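Ribosomal RNA small subunit methyltransferase E (Legionella pneumophila, PDB 5O95) probably methylates the N3 position of a specific uridine in 16S ribosomal RNA of the assembled 30S subunit, with S-adenosyl-L-methionine as methyl donor. Local coordinates at residues Q100-E104 / L105-C109; N136-I139 / G140-Q144; Q155-Y158 / L159-V163; G200-S203 / D204-R208. All coordinates share one frame; numbering follows the deposited sequence. Where two conformers were deposited one is given.

Contact 1 of 4, residues Q100-E104 / L105-C109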
# COMPACT_ATOMS: atom_id res chain seq x y z
N GLN B 100 -2.86 -5.39 -8.13
CA GLN B 100 -3.77 -5.90 -7.10
C GLN B 100 -4.36 -4.77 -6.26
O GLN B 100 -5.58 -4.69 -6.07
CB GLN B 100 -3.04 -6.92 -6.22
CG GLN B 100 -3.87 -7.40 -5.05
CD GLN B 100 -3.13 -8.37 -4.16
OE1 GLN B 100 -2.48 -7.96 -3.20
NE2 GLN B 100 -3.22 -9.66 -4.47
N LYS B 101 -3.50 -3.90 -5.75
CA LYS B 101 -3.98 -2.90 -4.81
C LYS B 101 -4.75 -1.77 -5.49
O LYS B 101 -5.62 -1.17 -4.85
CB LYS B 101 -2.79 -2.39 -4.00
CG LYS B 101 -2.20 -3.54 -3.12
CD LYS B 101 -1.36 -3.11 -1.97
CE LYS B 101 -0.91 -4.36 -1.21
NZ LYS B 101 -2.04 -5.34 -1.05
N SER B 102 -4.44 -1.45 -6.75
CA SER B 102 -5.21 -0.40 -7.41
C SER B 102 -6.64 -0.87 -7.66
O SER B 102 -7.59 -0.09 -7.54
CB SER B 102 -4.53 0.07 -8.69
OG SER B 102 -4.52 -0.95 -9.67
N ALA B 103 -6.80 -2.16 -7.98
CA ALA B 103 -8.13 -2.74 -8.08
C ALA B 103 -8.89 -2.63 -6.75
O ALA B 103 -10.08 -2.27 -6.74
CB ALA B 103 -8.02 -4.20 -8.56
N GLU B 104 -8.25 -2.96 -5.63
CA GLU B 104 -8.89 -2.81 -4.32
C GLU B 104 -9.29 -1.37 -4.06
O GLU B 104 -10.32 -1.11 -3.41
CB GLU B 104 -7.95 -3.26 -3.19
CG GLU B 104 -7.61 -4.72 -3.18
CD GLU B 104 -6.57 -5.08 -2.12
OE1 GLU B 104 -6.71 -4.66 -0.96
OE2 GLU B 104 -5.61 -5.79 -2.46
N LEU B 105 -8.46 -0.41 -4.51
CA LEU B 105 -8.75 1.01 -4.32
C LEU B 105 -9.71 1.56 -5.35
O LEU B 105 -9.88 2.77 -5.43
CB LEU B 105 -7.44 1.83 -4.28
CG LEU B 105 -6.87 2.09 -2.90
CD1 LEU B 105 -7.87 2.92 -2.08
CD2 LEU B 105 -6.60 0.80 -2.18
N GLY B 106 -10.35 0.68 -6.14
CA GLY B 106 -11.41 1.10 -7.04
C GLY B 106 -10.97 1.75 -8.33
O GLY B 106 -11.78 2.41 -8.98
N VAL B 107 -9.70 1.60 -8.72
CA VAL B 107 -9.25 2.24 -9.95
C VAL B 107 -10.16 1.80 -11.09
O VAL B 107 -10.63 0.66 -11.12
CB VAL B 107 -7.78 1.86 -10.20
CG1 VAL B 107 -7.67 0.42 -10.76
CG2 VAL B 107 -7.08 2.86 -11.12
N ALA B 108 -10.44 2.72 -12.01
CA ALA B 108 -11.33 2.43 -13.13
C ALA B 108 -10.57 1.88 -14.33
O ALA B 108 -11.11 1.03 -15.06
CB ALA B 108 -12.06 3.71 -13.54
N CYS B 109 -9.33 2.31 -14.53
CA CYS B 109 -8.56 1.99 -15.72
C CYS B 109 -7.09 2.04 -15.36
O CYS B 109 -6.68 2.90 -14.59
CB CYS B 109 -8.78 3.05 -16.81
SG CYS B 109 -8.27 2.52 -18.46

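Contact 2 of 4, residues N136-I139 / G140-Q144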
# COMPACT_ATOMS: atom_id res chain seq x y z
N ASN B 136 -5.28 -11.39 -14.73
CA ASN B 136 -5.71 -12.37 -13.74
C ASN B 136 -5.53 -11.85 -12.31
O ASN B 136 -6.35 -12.14 -11.44
CB ASN B 136 -5.10 -13.75 -14.00
CG ASN B 136 -5.77 -14.47 -15.17
OD1 ASN B 136 -6.90 -14.14 -15.53
ND2 ASN B 136 -5.09 -15.45 -15.74
N ILE B 137 -4.49 -11.05 -12.05
CA ILE B 137 -4.33 -10.45 -10.72
C ILE B 137 -5.46 -9.48 -10.42
O ILE B 137 -5.98 -9.43 -9.30
CB ILE B 137 -2.96 -9.78 -10.65
CG1 ILE B 137 -1.90 -10.86 -10.60
CG2 ILE B 137 -2.85 -8.87 -9.42
CD1 ILE B 137 -0.49 -10.33 -10.87
N ILE B 138 -5.85 -8.67 -11.42
CA ILE B 138 -6.95 -7.74 -11.22
C ILE B 138 -8.24 -8.49 -10.95
O ILE B 138 -9.00 -8.14 -10.04
CB ILE B 138 -7.07 -6.82 -12.44
CG1 ILE B 138 -5.83 -5.91 -12.53
CG2 ILE B 138 -8.37 -6.06 -12.42
CD1 ILE B 138 -5.76 -5.19 -13.85
N ILE B 139 -8.50 -9.55 -11.72
CA ILE B 139 -9.72 -10.33 -11.49
C ILE B 139 -9.73 -10.92 -10.09
O ILE B 139 -10.73 -10.85 -9.36
CB ILE B 139 -9.88 -11.41 -12.57
CG1 ILE B 139 -10.29 -10.77 -13.89
CG2 ILE B 139 -11.00 -12.39 -12.18
CD1 ILE B 139 -10.12 -11.68 -15.13
N GLY B 140 -8.58 -11.48 -9.68
CA GLY B 140 -8.47 -12.03 -8.34
C GLY B 140 -8.72 -10.97 -7.28
O GLY B 140 -9.36 -11.24 -6.26
N ALA B 141 -8.22 -9.75 -7.51
CA ALA B 141 -8.42 -8.69 -6.53
C ALA B 141 -9.89 -8.25 -6.47
O ALA B 141 -10.39 -7.90 -5.39
CB ALA B 141 -7.50 -7.50 -6.86
N CYS B 142 -10.59 -8.29 -7.60
CA CYS B 142 -12.02 -8.00 -7.56
C CYS B 142 -12.77 -9.10 -6.83
O CYS B 142 -13.72 -8.81 -6.09
CB CYS B 142 -12.59 -7.84 -8.98
SG CYS B 142 -11.95 -6.36 -9.82
N GLU B 143 -12.35 -10.36 -7.01
CA GLU B 143 -12.95 -11.44 -6.23
C GLU B 143 -12.77 -11.18 -4.75
O GLU B 143 -13.72 -11.32 -3.96
CB GLU B 143 -12.35 -12.79 -6.61
CG GLU B 143 -12.69 -13.17 -8.05
CD GLU B 143 -11.97 -14.40 -8.54
OE1 GLU B 143 -10.86 -14.71 -8.03
OE2 GLU B 143 -12.51 -15.04 -9.47
N GLN B 144 -11.57 -10.74 -4.34
CA GLN B 144 -11.28 -10.52 -2.93
C GLN B 144 -11.99 -9.29 -2.36
O GLN B 144 -12.49 -9.32 -1.23
CB GLN B 144 -9.75 -10.37 -2.75
CG GLN B 144 -9.30 -9.94 -1.33
CD GLN B 144 -9.34 -8.42 -1.09
OE1 GLN B 144 -9.02 -7.63 -1.97
NE2 GLN B 144 -9.77 -8.02 0.10

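Contact 3 of 4, residues Q155-Y158 / L159-V163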
# COMPACT_ATOMS: atom_id res chain seq x y z
N GLN B 155 -3.57 -1.54 -23.06
CA GLN B 155 -2.29 -1.94 -23.61
C GLN B 155 -1.21 -0.92 -23.22
O GLN B 155 -1.50 0.28 -23.13
CB GLN B 155 -2.39 -2.03 -25.13
CG GLN B 155 -3.21 -3.22 -25.60
CD GLN B 155 -2.62 -4.54 -25.15
OE1 GLN B 155 -1.41 -4.77 -25.28
NE2 GLN B 155 -3.46 -5.41 -24.62
N PRO B 156 0.02 -1.36 -22.97
CA PRO B 156 1.09 -0.41 -22.62
C PRO B 156 1.30 0.61 -23.73
O PRO B 156 1.18 0.30 -24.92
CB PRO B 156 2.32 -1.30 -22.44
CG PRO B 156 1.76 -2.64 -22.08
CD PRO B 156 0.50 -2.76 -22.89
N VAL B 157 1.61 1.85 -23.33
CA VAL B 157 1.92 2.90 -24.29
C VAL B 157 3.06 3.75 -23.74
O VAL B 157 3.32 3.77 -22.53
CB VAL B 157 0.72 3.82 -24.62
CG1 VAL B 157 -0.41 3.05 -25.32
CG2 VAL B 157 0.22 4.54 -23.38
N TYR B 158 3.73 4.45 -24.65
CA TYR B 158 4.70 5.45 -24.24
C TYR B 158 4.00 6.70 -23.73
O TYR B 158 2.84 6.97 -24.02
CB TYR B 158 5.64 5.81 -25.39
CG TYR B 158 6.67 4.75 -25.69
CD1 TYR B 158 6.37 3.68 -26.51
CD2 TYR B 158 7.94 4.81 -25.13
CE1 TYR B 158 7.31 2.70 -26.78
CE2 TYR B 158 8.89 3.85 -25.39
CZ TYR B 158 8.57 2.79 -26.21
OH TYR B 158 9.51 1.82 -26.47
N LEU B 159 4.76 7.50 -22.97
CA LEU B 159 4.19 8.67 -22.32
C LEU B 159 3.56 9.63 -23.33
O LEU B 159 2.51 10.23 -23.05
CB LEU B 159 5.28 9.38 -21.52
CG LEU B 159 4.90 10.68 -20.82
CD1 LEU B 159 4.07 10.44 -19.55
CD2 LEU B 159 6.15 11.48 -20.49
N ASP B 160 4.18 9.80 -24.50
CA ASP B 160 3.64 10.77 -25.45
C ASP B 160 2.27 10.34 -25.96
O ASP B 160 1.36 11.18 -26.09
CB ASP B 160 4.61 11.03 -26.60
CG ASP B 160 4.94 9.79 -27.40
OD1 ASP B 160 4.65 8.67 -26.95
OD2 ASP B 160 5.51 9.95 -28.50
N GLN B 161 2.09 9.05 -26.26
CA GLN B 161 0.76 8.57 -26.62
C GLN B 161 -0.23 8.76 -25.48
O GLN B 161 -1.39 9.14 -25.71
CB GLN B 161 0.81 7.11 -27.05
CG GLN B 161 -0.55 6.59 -27.47
CD GLN B 161 -0.50 5.22 -28.12
OE1 GLN B 161 0.55 4.58 -28.16
NE2 GLN B 161 -1.64 4.76 -28.62
N PHE B 162 0.19 8.50 -24.25
CA PHE B 162 -0.75 8.62 -23.14
C PHE B 162 -1.24 10.05 -22.97
O PHE B 162 -2.45 10.28 -22.81
CB PHE B 162 -0.15 8.10 -21.83
CG PHE B 162 -1.12 8.14 -20.70
CD1 PHE B 162 -2.00 7.09 -20.50
CD2 PHE B 162 -1.17 9.24 -19.85
CE1 PHE B 162 -2.92 7.14 -19.45
CE2 PHE B 162 -2.08 9.29 -18.82
CZ PHE B 162 -2.96 8.24 -18.62
N VAL B 163 -0.33 11.03 -22.98
CA VAL B 163 -0.78 12.40 -22.80
C VAL B 163 -1.58 12.90 -24.00
O VAL B 163 -2.50 13.72 -23.85
CB VAL B 163 0.37 13.34 -22.39
CG1 VAL B 163 1.12 12.76 -21.20
CG2 VAL B 163 1.31 13.62 -23.56
O HOH W 1 2.99 4.53 -27.42

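Contact 4 of 4, residues G200-S203 / D204-R208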
# COMPACT_ATOMS: atom_id res chain seq x y z
N GLY B 200 13.31 7.13 -11.01
CA GLY B 200 14.21 8.16 -11.48
C GLY B 200 13.56 9.42 -12.01
O GLY B 200 14.26 10.34 -12.42
N GLY B 201 12.23 9.48 -12.07
CA GLY B 201 11.55 10.71 -12.45
C GLY B 201 11.32 10.84 -13.94
O GLY B 201 11.26 9.86 -14.69
N PHE B 202 11.20 12.10 -14.37
CA PHE B 202 10.92 12.45 -15.76
C PHE B 202 11.97 13.42 -16.29
O PHE B 202 12.46 14.28 -15.55
CB PHE B 202 9.56 13.14 -15.89
CG PHE B 202 8.39 12.30 -15.42
CD1 PHE B 202 7.80 11.39 -16.27
CD2 PHE B 202 7.89 12.44 -14.14
CE1 PHE B 202 6.72 10.63 -15.84
CE2 PHE B 202 6.83 11.69 -13.71
CZ PHE B 202 6.24 10.78 -14.57
N SER B 203 12.29 13.29 -17.57
CA SER B 203 13.21 14.22 -18.20
C SER B 203 12.53 15.57 -18.41
O SER B 203 11.30 15.70 -18.34
CB SER B 203 13.69 13.68 -19.55
OG SER B 203 12.68 13.80 -20.53
N ASP B 204 13.35 16.60 -18.66
CA ASP B 204 12.80 17.93 -18.91
C ASP B 204 11.86 17.93 -20.11
O ASP B 204 10.83 18.62 -20.11
CB ASP B 204 13.93 18.94 -19.14
CG ASP B 204 14.65 19.30 -17.86
OD1 ASP B 204 14.04 19.17 -16.77
OD2 ASP B 204 15.82 19.72 -17.94
N GLU B 205 12.20 17.16 -21.14
CA GLU B 205 11.36 17.09 -22.33
C GLU B 205 10.04 16.39 -22.03
O GLU B 205 8.99 16.78 -22.56
CB GLU B 205 12.12 16.40 -23.46
CG GLU B 205 11.29 16.05 -24.68
CD GLU B 205 12.06 15.24 -25.70
OE1 GLU B 205 13.26 14.97 -25.46
OE2 GLU B 205 11.48 14.86 -26.74
N GLU B 206 10.07 15.35 -21.19
CA GLU B 206 8.82 14.69 -20.81
C GLU B 206 7.91 15.65 -20.06
O GLU B 206 6.69 15.67 -20.29
CB GLU B 206 9.12 13.45 -19.97
CG GLU B 206 9.76 12.35 -20.78
CD GLU B 206 10.02 11.11 -19.96
OE1 GLU B 206 10.61 11.22 -18.86
OE2 GLU B 206 9.63 10.02 -20.42
N ILE B 207 8.48 16.47 -19.16
CA ILE B 207 7.65 17.39 -18.39
C ILE B 207 7.07 18.48 -19.29
O ILE B 207 5.94 18.93 -19.08
CB ILE B 207 8.44 17.96 -17.20
CG1 ILE B 207 8.75 16.85 -16.21
CG2 ILE B 207 7.67 19.09 -16.53
CD1 ILE B 207 7.50 16.14 -15.72
N ARG B 208 7.84 18.92 -20.29
CA ARG B 208 7.30 19.85 -21.28
C ARG B 208 6.12 19.21 -22.00
O ARG B 208 5.11 19.87 -22.26
CB ARG B 208 8.41 20.26 -22.24
CG ARG B 208 7.99 21.19 -23.36
CD ARG B 208 9.21 21.86 -24.01
NE ARG B 208 10.30 20.93 -24.31
CZ ARG B 208 11.46 20.89 -23.65
NH1 ARG B 208 11.69 21.73 -22.65
NH2 ARG B 208 12.39 20.01 -23.99
O HOH W 2 10.97 9.08 -17.35
O HOH W 3 13.40 16.85 -15.32
O HOH W 4 14.80 16.14 -21.71

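Contact 1 of 4, residues Q100-E104 / L105-C109
Val107 folds back against Ser102 on the tight side of this helix end. With chi1 at 78°, its CG1 stands between backbone N and carbonyl carbon, 3.6 Å from Ser102 OG. Val107 N donates to Ser102 O at 2.9 Å in a fairly straight bond (165°). Ser102 suits the spot because its hydroxyl can turn back to Val98 O. The bonds Val107 N to Ser102 O and Gly106 N to Ala103 O, the latter 3.0 Å and from well above the carbonyl plane, make the Schellman motif that ends helix 94-104. Gly106 is its C-prime residue, and glycine takes the positive phi readily because it has no CB. Leu105 lays CD2 3.5 Å from Lys101 O and presses its apolar branches on Leu235 and Ser236 of helix 227-242. Within the turn the other side is loose: the chains of Lys101 and Glu104 lead away from it, and their own salt bridge is long, Lys101 NZ to Glu104 OE2 3.9 Å. The second subunit closes over it: Lys101 NZ forms a salt bridge with Glu228 and a hydrogen bond with Thr229 of that subunit, and Glu104 OE1 accepts from its Arg226 N.

Contact 2 of 4, residues N136-I139 / G140-Q144
Ile139 and Glu143 meet because chi1 of -74° puts CG1 of Ile139 beside its backbone N and leaves CG2 anti to that N, while Glu143 sets CG beside its own (chi1 -65°) and then runs extended. The two chains slant across one another, one helical turn apart, and Glu143 OE2 comes to 4.1 Å from Ile139 CG2. Nearer the backbone, Glu143 CG rests 3.3 Å from Ile139 O. That oxygen also accepts Glu143 N at 2.9 Å, so the base of the glutamate is held by the main chain while its carboxylate end passes CG2. On the buried side Ile138 CG2 and Cys142 SG, brought onto one face of the helix by the four-residue spacing, make an apolar contact at 4.4 Å. Asn136 O, Ile137 O and Ile138 O take the amides of Gly140, Ala141 and Cys142 in turn, the regular bonding of helix 124-145. This helix is the connection in the beta-alpha-beta unit that leads from strand 109-114 to strand 152-158. Bulky apolar isoleucine suits its packing: Ile138 is buried against Met99, Ile150 and Pro151, and Ile137 lies along the chains of Glu96 and Gln100. Ala141 suits the close approach of helix 94-104, where its methyl packs on Gln100 and Ala103. The carboxylate of Glu143 has a task beyond the helix, since OE2 accepts from Tyr10 N and so ties the helix to strand 8-10 of the mixed sheet. Nearby, Arg8 bonds the carbonyls of Cys142 and Glu143.

Contact 3 of 4, residues Q155-Y158 / L159-V163
Val157 and Tyr158 are still extended, and at Leu159 the backbone drops straight into helical angles. Tyr158 is the N-cap, and its carbonyl O accepts Phe162 N at 3.1 Å, with the donor nearly along the C=O axis. Val157 then splits its two methyls between two helical side chains. CG1 sits 3.4 Å from Gln161 OE1, where the extended glutamine passes at about a right angle, and CG2 touches Phe162 CB at 3.9 Å, near the plane of the ring and at its edge. The turn joins strand 152-158, an edge strand, within this chain, of the parallel sheet, to helix 159-165, a change of direction expected of the alternating strands and helices in this SPOUT-family domain. A branched valine fits here, since its backbone pairs with strand 109-114 while its methyls face the helix. Gln161 supplies polar reach: OE1 accepts from a water at 2.6 Å that in turn takes Tyr158 N, and NE2 is held by Glu165. Asp160, with chi1 at 60°, turns OD1 back over the helix start, 3.4 Å from Tyr158 CB, and takes Gln161 N in a weak bond. Deeper in, the Phe162 ring meets His84 edge-to-face.

Contact 4 of 4, residues G200-S203 / D204-R208
Ser203 and Glu206 trade bonds between side chain and backbone. Glu206 N donates to Ser203 OG at 3.1 Å, and Ser203 N donates to Glu206 OE1 at 3.0 Å, using the anti lone pair of the carboxylate. Serine suits the first place because its short hydroxyl, set between the backbone N and carbonyl carbon (chi1 75°), reaches a first-turn amide, which has no carbonyl of a preceding helical turn to bond. Glutamate suits the second because its chain is long enough, when extended, to return to Ser203 N. Beside this exchange, Ile207 brings CD1 to 3.6 Å from Phe202 CB, the two side chains crossing at about a right angle, while OE1 of Glu206 lies near the plane of the Phe202 ring at its edge. Ile207 N closes the first turn on Ser203 O at 3.0 Å.

Around this shell, one water donates to both Gly201 O and Glu206 OE1, and another bridges Phe202 O and Asp204 OD1. The second carboxylate oxygen, Glu206 OE2, accepts from Glu116 N, which, with the OE1 bond, should hold the carboxylate in its rotation. Glycine suits position 201 because, at its backbone angles (phi 89°), a CB would press on the carbonyl O of the preceding residue. Phe202 also packs beside Gly197, an S-adenosyl-L-methionine-binding residue. The loop next to that site enters helix 204-212 through a classic capping box.

Overall arrangement
Contact 1 is wholly buried and lies nearest the centre of the chain; contacts 2, 3 and 4 are partly buried. Contacts 1 and 2 pack helix 94-104 on helix 124-145, with Ala103 CB 3.8 Å from Ala141 CB, and both reach the second subunit. Contacts 3 and 4 meet where Leu159 CD2 lies 3.6 Å from Glu206 CB, and no other chain touches them. Their chemistry follows position along a helix: contact 1 ends one with backbone bonds and a glycine, contact 2 runs along the last turns of one, and contacts 3 and 4 start one, the former by a strand carbonyl and water, the latter by a side-chain and backbone exchange. All four lie in the methyltransferase domain.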